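Local coordinates for protein Exo-alpha-sialidase (Clostridium perfringens, PDB 2V72) that binds galactose through a family 32 carbohydrate-binding module, probably helping this large sialidase toxin attach to host glycans, at residues Gly47-Leu59 with Lys123-Ile136. Residues are numbered along the deposited sequence; the frame is centred on the assembly and turned at random.
Sequences GSDALPQSLSVNL and KITAIQGVGGFASI
Two neighbouring antiparallel strands of the F5/8 type C beta-sandwich, 53-59 and the 123-126 part of 121-129, pair here through L55 with I124 and Q53 with A126, and the loop beyond them leads to the galactose site. L55 N gives a bond of 2.8 Å to I124 O, and I124 N returns one to L55 O. A126 N meets Q53 O at 2.8 Å, nearly head-on to the carbonyl (171° at the oxygen), while the reverse bond from Q53 N is weak. S54, between these pairs, and S56, just beyond L55, lie on the same face as K123, whose extended aliphatic chain runs over both small hydroxyl side chains: K123 CG is 3.4 Å from S56 OG, and CE is 3.3 Å from S54 OG. On the opposite face L55 points to the second sheet, where its CD2 meets I136 CD1 at 3.9 Å, as suits a sandwich interior. Just before strand 53-59 a cis peptide precedes P52, and L51, with CG anti to its carbonyl carbon (chi1 -55°), spreads its two methyls into the bend of 126-134. L51 CD1 lies 3.4 Å from G129 N; glycine suits this position because F133 O fills the place of a side chain. L51 CD2 rests near the small methyls of A126 and A134. A water bridges L51 N and G132 O, and Q53 NE2 ties back to A50 O while its OE1 bonds T21. Near the sugar, G47 N approaches the edge of the F133 ring, which touches galactose and meets H42. Strands 17-20 and 84-90 flank the pair within the sheet, and W41 of strand 41-42 packs against L55, A134 and I136.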
# COMPACT_ATOMS: atom_id res chain seq x y z
N GLY A 47 7.97 -17.65 -2.16
CA GLY A 47 8.34 -16.99 -3.40
C GLY A 47 7.60 -17.45 -4.65
O GLY A 47 8.08 -17.25 -5.77
N SER A 48 6.43 -18.05 -4.46
CA SER A 48 5.70 -18.67 -5.57
C SER A 48 4.96 -17.64 -6.40
O SER A 48 4.71 -17.85 -7.58
CB SER A 48 4.71 -19.73 -5.07
OG SER A 48 3.83 -19.20 -4.10
N ASP A 49 4.61 -16.53 -5.76
CA ASP A 49 3.91 -15.45 -6.41
C ASP A 49 4.90 -14.35 -6.80
O ASP A 49 5.08 -13.37 -6.07
CB ASP A 49 2.79 -14.93 -5.51
CG ASP A 49 1.69 -15.95 -5.29
OD1 ASP A 49 1.42 -16.75 -6.21
OD2 ASP A 49 1.09 -15.95 -4.20
N ALA A 50 5.55 -14.53 -7.95
CA ALA A 50 6.50 -13.56 -8.48
C ALA A 50 5.86 -12.18 -8.72
O ALA A 50 4.68 -12.10 -9.08
CB ALA A 50 7.14 -14.08 -9.75
N LEU A 51 6.63 -11.12 -8.54
CA LEU A 51 6.16 -9.74 -8.79
C LEU A 51 5.91 -9.49 -10.29
O LEU A 51 6.50 -10.17 -11.13
CB LEU A 51 7.15 -8.71 -8.22
CG LEU A 51 7.51 -8.82 -6.73
CD1 LEU A 51 8.72 -7.97 -6.39
CD2 LEU A 51 6.33 -8.48 -5.81
N PRO A 52 5.02 -8.53 -10.63
CA PRO A 52 4.22 -7.68 -9.74
C PRO A 52 3.12 -8.38 -8.94
O PRO A 52 2.44 -9.29 -9.44
CB PRO A 52 3.61 -6.64 -10.69
CG PRO A 52 3.63 -7.26 -12.01
CD PRO A 52 4.79 -8.21 -12.05
N GLN A 53 2.97 -7.95 -7.69
CA GLN A 53 1.82 -8.28 -6.86
C GLN A 53 1.35 -6.96 -6.28
O GLN A 53 2.11 -5.99 -6.26
CB GLN A 53 2.19 -9.28 -5.75
CG GLN A 53 2.70 -10.64 -6.23
CD GLN A 53 1.64 -11.49 -6.93
OE1 GLN A 53 0.45 -11.44 -6.59
NE2 GLN A 53 2.07 -12.28 -7.90
N SER A 54 0.10 -6.91 -5.80
CA SER A 54 -0.49 -5.65 -5.38
C SER A 54 -1.33 -5.77 -4.12
O SER A 54 -1.74 -6.87 -3.75
CB SER A 54 -1.35 -5.08 -6.51
OG SER A 54 -2.46 -5.92 -6.76
N LEU A 55 -1.56 -4.63 -3.47
CA LEU A 55 -2.43 -4.53 -2.31
C LEU A 55 -3.48 -3.48 -2.64
O LEU A 55 -3.14 -2.34 -2.97
CB LEU A 55 -1.64 -4.13 -1.06
CG LEU A 55 -2.40 -3.65 0.19
CD1 LEU A 55 -3.03 -4.79 0.96
CD2 LEU A 55 -1.48 -2.84 1.11
N SER A 56 -4.75 -3.86 -2.57
CA SER A 56 -5.84 -2.92 -2.80
C SER A 56 -6.45 -2.59 -1.47
O SER A 56 -6.69 -3.48 -0.65
CB SER A 56 -6.90 -3.50 -3.75
OG SER A 56 -6.34 -3.83 -5.00
N VAL A 57 -6.68 -1.30 -1.25
CA VAL A 57 -7.32 -0.83 -0.05
C VAL A 57 -8.55 -0.01 -0.43
O VAL A 57 -8.44 1.05 -1.06
CB VAL A 57 -6.34 0.03 0.81
CG1 VAL A 57 -7.02 0.52 2.08
CG2 VAL A 57 -5.09 -0.76 1.15
N ASN A 58 -9.71 -0.53 -0.06
CA ASN A 58 -10.97 0.18 -0.24
C ASN A 58 -11.14 1.18 0.88
O ASN A 58 -10.87 0.86 2.04
CB ASN A 58 -12.15 -0.78 -0.30
CG ASN A 58 -13.43 -0.11 -0.72
OD1 ASN A 58 -14.13 0.48 0.11
ND2 ASN A 58 -13.74 -0.18 -2.01
N LEU A 59 -11.59 2.38 0.54
CA LEU A 59 -11.56 3.51 1.46
C LEU A 59 -12.86 3.70 2.23
O LEU A 59 -12.91 4.51 3.17
CB LEU A 59 -11.13 4.79 0.73
CG LEU A 59 -9.81 4.75 -0.04
CD1 LEU A 59 -9.59 6.04 -0.81
CD2 LEU A 59 -8.60 4.46 0.86
N LYS A 123 -4.77 1.18 -5.07
CA LYS A 123 -4.04 -0.04 -5.32
C LYS A 123 -2.55 0.25 -5.41
O LYS A 123 -2.10 1.01 -6.27
CB LYS A 123 -4.53 -0.68 -6.62
CG LYS A 123 -4.07 -2.10 -6.86
CD LYS A 123 -4.34 -2.47 -8.31
CE LYS A 123 -4.48 -3.96 -8.50
NZ LYS A 123 -4.82 -4.29 -9.93
N ILE A 124 -1.78 -0.36 -4.51
CA ILE A 124 -0.32 -0.27 -4.57
C ILE A 124 0.22 -1.54 -5.21
O ILE A 124 0.05 -2.64 -4.67
CB ILE A 124 0.33 -0.09 -3.17
CG1 ILE A 124 -0.44 0.93 -2.31
CG2 ILE A 124 1.83 0.24 -3.31
CD1 ILE A 124 -0.65 2.30 -2.96
N THR A 125 0.87 -1.38 -6.35
CA THR A 125 1.48 -2.48 -7.08
C THR A 125 2.99 -2.45 -6.89
O THR A 125 3.63 -1.43 -7.14
CB THR A 125 1.12 -2.43 -8.59
OG1 THR A 125 -0.30 -2.56 -8.75
CG2 THR A 125 1.82 -3.56 -9.37
N ALA A 126 3.53 -3.58 -6.43
CA ALA A 126 4.96 -3.75 -6.27
C ALA A 126 5.55 -4.42 -7.50
O ALA A 126 5.36 -5.62 -7.71
CB ALA A 126 5.25 -4.55 -5.02
N ILE A 127 6.26 -3.65 -8.31
CA ILE A 127 6.92 -4.17 -9.52
C ILE A 127 8.23 -4.86 -9.16
O ILE A 127 8.54 -5.94 -9.68
CB ILE A 127 7.19 -3.04 -10.55
CG1 ILE A 127 5.89 -2.33 -10.93
CG2 ILE A 127 7.90 -3.60 -11.79
CD1 ILE A 127 6.09 -0.98 -11.61
N GLN A 128 8.99 -4.24 -8.27
CA GLN A 128 10.25 -4.79 -7.79
C GLN A 128 10.32 -4.55 -6.29
O GLN A 128 9.80 -3.55 -5.79
CB GLN A 128 11.44 -4.12 -8.47
CG GLN A 128 11.63 -4.50 -9.94
CD GLN A 128 12.98 -4.06 -10.50
OE1 GLN A 128 14.03 -4.22 -9.85
NE2 GLN A 128 12.96 -3.51 -11.72
N GLY A 129 10.95 -5.48 -5.59
CA GLY A 129 11.09 -5.44 -4.14
C GLY A 129 12.18 -6.40 -3.72
O GLY A 129 12.47 -7.36 -4.43
N VAL A 130 12.81 -6.15 -2.57
CA VAL A 130 13.94 -6.99 -2.15
C VAL A 130 13.54 -8.41 -1.77
O VAL A 130 12.51 -8.64 -1.12
CB VAL A 130 14.89 -6.30 -1.08
CG1 VAL A 130 14.36 -4.97 -0.62
CG2 VAL A 130 15.19 -7.22 0.11
N GLY A 131 14.37 -9.35 -2.22
CA GLY A 131 14.12 -10.78 -2.06
C GLY A 131 13.09 -11.29 -3.05
O GLY A 131 12.82 -12.49 -3.10
N GLY A 132 12.54 -10.37 -3.85
CA GLY A 132 11.45 -10.69 -4.78
C GLY A 132 10.11 -10.72 -4.08
O GLY A 132 9.16 -11.33 -4.57
N PHE A 133 10.02 -10.05 -2.94
CA PHE A 133 8.79 -9.95 -2.15
C PHE A 133 8.25 -8.53 -2.12
O PHE A 133 8.89 -7.59 -2.60
CB PHE A 133 9.02 -10.42 -0.71
CG PHE A 133 9.62 -11.80 -0.60
CD1 PHE A 133 10.96 -11.96 -0.29
CD2 PHE A 133 8.84 -12.93 -0.82
CE1 PHE A 133 11.52 -13.23 -0.19
CE2 PHE A 133 9.38 -14.20 -0.72
CZ PHE A 133 10.73 -14.35 -0.41
N ALA A 134 7.06 -8.38 -1.54
CA ALA A 134 6.47 -7.08 -1.25
C ALA A 134 5.91 -7.15 0.16
O ALA A 134 5.21 -8.11 0.51
CB ALA A 134 5.36 -6.76 -2.25
N SER A 135 6.24 -6.14 0.97
CA SER A 135 5.70 -5.99 2.31
C SER A 135 5.35 -4.53 2.61
O SER A 135 6.00 -3.60 2.12
CB SER A 135 6.64 -6.55 3.38
OG SER A 135 7.94 -5.97 3.33
N ILE A 136 4.28 -4.35 3.39
CA ILE A 136 3.84 -3.05 3.89
C ILE A 136 3.30 -3.31 5.29
O ILE A 136 2.37 -4.10 5.47
CB ILE A 136 2.72 -2.40 3.01
CG1 ILE A 136 3.27 -1.95 1.65
CG2 ILE A 136 2.08 -1.21 3.73
CD1 ILE A 136 2.20 -1.53 0.64
O HOH W 1 9.35 -11.66 -7.67